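Local coordinates for protein PlyP35 (Listeria phage P35, PDB 6S3Y) that probably binds the Listeria cell wall through paired SH3-like modules, as the C-terminal targeting domain of a phage endolysin, at residues Ser71-Ser74 and Asp75-Asn79; Lys41-Ser44 and His45-Thr48. All blocks are in the same frame, centred on the assembly; numbering follows the deposited sequence.

Interaction 1. Residues Ser71-Ser74 and Asp75-Asn79; sequences SKNS and DGSVN
With CG anti to its carbonyl carbon (chi1 -54°), N73 swings its side chain across the turn towards S77, while the CG of D75 and the OG of S77 each sit between their backbone N and carbonyl carbon, which turns the two polar ends onto one another. The result is a worked example of how a hairpin reverses within a few residues, its turn fixed by short-range bonds. A type I turn runs from N73 to G76; its closing bond, from G76 N to N73 O at 3.2 Å, reaches the oxygen from above the carbonyl plane. G76 takes the bulge position, where its positive phi favours glycine: a type I turn plus G1 bulge, in a 3:5 hairpin. Two bonds hold D75 OD1: S77 N, 2.9 Å away, arrives above the carboxylate plane and completes an Asx turn, whereas S77 OG donates to the syn lone pair of D75 OD1 at 2.6 Å. Across the bulge, N73 N donates to S77 O over 3.0 Å, and a water donates to both S77 O and N73 O. Beyond it the strands pair regularly: N79 N meets S71 O at 2.9 Å, the reciprocal bond from S71 N to N79 O is weak, and K72 faces V78 as a non-hydrogen-bonded pair. The side chains of S71 and N79 share one face, and those of K72 and V78 the other. The turn joins strand 67-72 to strand 78-89; on the far flank of 78-89 lies strand 36-41, where V78 bonds the backbone of L39 and S77 touches K38 and T40.

Interaction 2. Residues Lys41-Ser44 and His45-Thr48; sequences KHNS and HWYT
K41 sets CD over one face of the Y47 ring, 3.5 Å from Y47 CE1 and offset toward the rim. Bends at chi2 (71°) and chi4 together place NZ 4.5 Å from the ring centroid in a cation-pi contact, with weak bonds to the carbonyls of N43 and S44. The tight part of the loop gathers round W46 O, which accepts H42 N at 2.9 Å and N43 N at 3.1 Å, both from the same face of its plane. N43 OD1 turns inward: it takes H45 N from above the amide plane and lies at the edge of the indole, 3.4 Å from W46 CD1. The buried W46 ring also meets F22 and Y63. The H42 ring has W46 CB at its edge, 4.2 Å from H42 CD2, and meets Y61 edge-to-face. Looser is the exposed loop tip, N43 to H45. There S44 OG and H45 ND1 are hydrogen-bonded at 2.8 Å, in the plane of the imidazole, and either could be the donor; the H45 ring meets H64 edge-to-face. Folded back by paired backbone donors onto one carbonyl, this is a beta-hairpin loop between antiparallel strands 36-41 and 46-53, within an SH3-clan module.

How the interactions relate
From the N terminus, strand 36-41 runs into interaction 2, which closes the loop leading to strand 46-53. The chain then passes through strands 56-63 and 67-72 before interaction 1 closes the hairpin into strand 78-89. The contacts therefore follow in series, neither nested nor crossed. Space brings them together: strand 36-41 pairs with both 46-53 and 78-89, so the two hairpins belong to one curled antiparallel sheet, with centres about 14 Å apart. They touch directly where V78 CG2 packs 4.0 Å from Y47 CE1, while Y47 also reaches A67 and V69 on the strand that enters the turn of interaction 1.

Interaction 1. Residues Ser71-Ser74 and Asp75-Asn79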
loop_
_atom_site.group_PDB
_atom_site.type_symbol
_atom_site.label_atom_id
_atom_site.label_comp_id
_atom_site.label_asym_id
_atom_site.label_seq_id
_atom_site.Cartn_x
_atom_site.Cartn_y
_atom_site.Cartn_z
ATOM N N SER A 71 -5.561 19.287 -8.230
ATOM C CA SER A 71 -5.603 20.103 -9.474
ATOM C C SER A 71 -5.103 19.297 -10.685
ATOM O O SER A 71 -4.395 18.276 -10.480
ATOM C CB SER A 71 -4.812 21.371 -9.307
ATOM O OG SER A 71 -3.457 21.082 -9.013
ATOM N N LYS A 72 -5.459 19.782 -11.873
ATOM C CA LYS A 72 -5.117 19.108 -13.165
ATOM C C LYS A 72 -4.194 19.987 -14.006
ATOM O O LYS A 72 -4.496 21.190 -14.161
ATOM C CB LYS A 72 -6.421 18.821 -13.888
ATOM C CG LYS A 72 -7.368 17.951 -13.084
ATOM C CD LYS A 72 -8.732 17.914 -13.699
ATOM C CE LYS A 72 -9.610 16.860 -13.059
ATOM N NZ LYS A 72 -10.864 16.743 -13.831
ATOM N N ASN A 73 -3.073 19.445 -14.466
ATOM C CA ASN A 73 -2.069 20.170 -15.294
ATOM C C ASN A 73 -2.465 20.033 -16.780
ATOM O O ASN A 73 -3.186 19.065 -17.118
ATOM C CB ASN A 73 -0.653 19.682 -15.005
ATOM C CG ASN A 73 -0.295 19.747 -13.531
ATOM O OD1 ASN A 73 0.181 18.776 -12.941
ATOM N ND2 ASN A 73 -0.521 20.887 -12.929
ATOM N N SER A 74 -2.048 20.985 -17.618
ATOM C CA SER A 74 -2.358 21.053 -19.078
ATOM C C SER A 74 -1.814 19.811 -19.792
ATOM O O SER A 74 -2.462 19.351 -20.731
ATOM C CB SER A 74 -1.764 22.299 -19.712
ATOM O OG SER A 74 -2.213 23.451 -19.028
ATOM N N ASP A 75 -0.651 19.310 -19.371
ATOM C CA ASP A 75 0.005 18.139 -20.008
ATOM C C ASP A 75 -0.705 16.821 -19.643
ATOM O O ASP A 75 -0.189 15.782 -20.027
ATOM C CB ASP A 75 1.486 18.081 -19.636
ATOM C CG ASP A 75 1.762 17.741 -18.181
ATOM O OD1 ASP A 75 0.788 17.524 -17.411
ATOM O OD2 ASP A 75 2.929 17.764 -17.822
ATOM N N GLY A 76 -1.837 16.846 -18.933
ATOM C CA GLY A 76 -2.620 15.653 -18.554
ATOM C C GLY A 76 -2.173 14.998 -17.244
ATOM O O GLY A 76 -2.864 14.053 -16.823
ATOM N N SER A 77 -1.091 15.462 -16.618
ATOM C CA SER A 77 -0.699 15.048 -15.247
ATOM C C SER A 77 -1.618 15.708 -14.216
ATOM O O SER A 77 -2.423 16.571 -14.610
ATOM C CB SER A 77 0.750 15.338 -14.972
ATOM O OG SER A 77 1.035 16.736 -14.924
ATOM N N VAL A 78 -1.514 15.302 -12.945
ATOM C CA VAL A 78 -2.331 15.844 -11.834
ATOM C C VAL A 78 -1.403 16.147 -10.653
ATOM O O VAL A 78 -0.287 15.551 -10.542
ATOM C CB VAL A 78 -3.473 14.891 -11.443
ATOM C CG1 VAL A 78 -4.463 14.722 -12.567
ATOM C CG2 VAL A 78 -2.965 13.546 -10.985
ATOM N N ASN A 79 -1.835 17.083 -9.807
ATOM C CA ASN A 79 -1.154 17.364 -8.520
ATOM C C ASN A 79 -2.013 16.681 -7.457
ATOM O O ASN A 79 -3.248 16.829 -7.530
ATOM C CB ASN A 79 -0.930 18.854 -8.347
ATOM C CG ASN A 79 -0.386 19.490 -9.607
ATOM O OD1 ASN A 79 0.707 19.174 -10.100
ATOM N ND2 ASN A 79 -1.196 20.368 -10.165
HETATM O O HOH W 1 -4.735 16.525 -15.783
#

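Interaction 2. Residues Lys41-Ser44 and His45-Thr48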
loop_
_atom_site.group_PDB
_atom_site.type_symbol
_atom_site.label_atom_id
_atom_site.label_comp_id
_atom_site.label_asym_id
_atom_site.label_seq_id
_atom_site.Cartn_x
_atom_site.Cartn_y
_atom_site.Cartn_z
ATOM N N LYS A 41 -2.679 9.644 -14.334
ATOM C CA LYS A 41 -3.571 8.463 -14.285
ATOM C C LYS A 41 -2.988 7.379 -15.210
ATOM O O LYS A 41 -2.621 7.724 -16.309
ATOM C CB LYS A 41 -4.992 8.825 -14.708
ATOM C CG LYS A 41 -6.056 7.797 -14.312
ATOM C CD LYS A 41 -6.315 7.766 -12.851
ATOM C CE LYS A 41 -7.512 6.887 -12.515
ATOM N NZ LYS A 41 -7.203 5.915 -11.431
ATOM N N HIS A 42 -2.862 6.149 -14.714
ATOM C CA HIS A 42 -2.225 5.026 -15.433
ATOM C C HIS A 42 -3.305 4.085 -15.955
ATOM O O HIS A 42 -3.193 3.651 -17.102
ATOM C CB HIS A 42 -1.213 4.309 -14.551
ATOM C CG HIS A 42 -0.660 3.071 -15.155
ATOM N ND1 HIS A 42 0.121 3.062 -16.273
ATOM C CD2 HIS A 42 -0.807 1.791 -14.786
ATOM C CE1 HIS A 42 0.428 1.816 -16.581
ATOM N NE2 HIS A 42 -0.120 1.014 -15.670
ATOM N N ASN A 43 -4.266 3.732 -15.114
ATOM C CA ASN A 43 -5.471 2.956 -15.527
ATOM C C ASN A 43 -6.589 3.265 -14.528
ATOM O O ASN A 43 -6.451 4.248 -13.800
ATOM C CB ASN A 43 -5.169 1.467 -15.702
ATOM C CG ASN A 43 -4.924 0.693 -14.429
ATOM O OD1 ASN A 43 -4.971 1.251 -13.329
ATOM N ND2 ASN A 43 -4.593 -0.580 -14.563
ATOM N N SER A 44 -7.662 2.494 -14.496
ATOM C CA SER A 44 -8.835 2.802 -13.637
ATOM C C SER A 44 -8.442 2.812 -12.160
ATOM O O SER A 44 -9.059 3.556 -11.421
ATOM C CB SER A 44 -9.973 1.850 -13.880
ATOM O OG SER A 44 -9.532 0.539 -13.628
ATOM N N HIS A 45 -7.450 2.034 -11.732
ATOM C CA HIS A 45 -7.130 1.806 -10.305
ATOM C C HIS A 45 -5.762 2.380 -9.921
ATOM O O HIS A 45 -5.457 2.341 -8.717
ATOM C CB HIS A 45 -7.265 0.315 -9.973
ATOM C CG HIS A 45 -8.685 -0.123 -9.848
ATOM N ND1 HIS A 45 -9.566 -0.083 -10.913
ATOM C CD2 HIS A 45 -9.386 -0.612 -8.799
ATOM C CE1 HIS A 45 -10.759 -0.507 -10.516
ATOM N NE2 HIS A 45 -10.673 -0.831 -9.228
ATOM N N TRP A 46 -4.965 2.879 -10.849
ATOM C CA TRP A 46 -3.553 3.239 -10.567
ATOM C C TRP A 46 -3.183 4.575 -11.196
ATOM O O TRP A 46 -3.715 4.939 -12.261
ATOM C CB TRP A 46 -2.582 2.159 -11.038
ATOM C CG TRP A 46 -2.706 0.863 -10.299
ATOM C CD1 TRP A 46 -3.612 -0.129 -10.544
ATOM C CD2 TRP A 46 -1.914 0.431 -9.177
ATOM N NE1 TRP A 46 -3.440 -1.135 -9.641
ATOM C CE2 TRP A 46 -2.405 -0.828 -8.792
ATOM C CE3 TRP A 46 -0.847 0.984 -8.464
ATOM C CZ2 TRP A 46 -1.848 -1.554 -7.741
ATOM C CZ3 TRP A 46 -0.301 0.270 -7.422
ATOM C CH2 TRP A 46 -0.784 -0.990 -7.078
ATOM N N TYR A 47 -2.258 5.259 -10.527
ATOM C CA TYR A 47 -1.511 6.441 -10.993
ATOM C C TYR A 47 -0.079 5.979 -11.209
ATOM O O TYR A 47 0.359 5.019 -10.561
ATOM C CB TYR A 47 -1.581 7.597 -9.979
ATOM C CG TYR A 47 -2.922 8.267 -9.894
ATOM C CD1 TYR A 47 -3.253 9.298 -10.749
ATOM C CD2 TYR A 47 -3.879 7.855 -8.982
ATOM C CE1 TYR A 47 -4.501 9.906 -10.696
ATOM C CE2 TYR A 47 -5.135 8.440 -8.927
ATOM C CZ TYR A 47 -5.444 9.469 -9.785
ATOM O OH TYR A 47 -6.685 10.044 -9.782
ATOM N N THR A 48 0.650 6.688 -12.063
ATOM C CA THR A 48 2.104 6.519 -12.200
ATOM C C THR A 48 2.761 7.885 -12.051
ATOM O O THR A 48 2.074 8.888 -12.183
ATOM C CB THR A 48 2.459 5.815 -13.518
ATOM O OG1 THR A 48 3.866 5.559 -13.529
ATOM C CG2 THR A 48 2.079 6.621 -14.733
#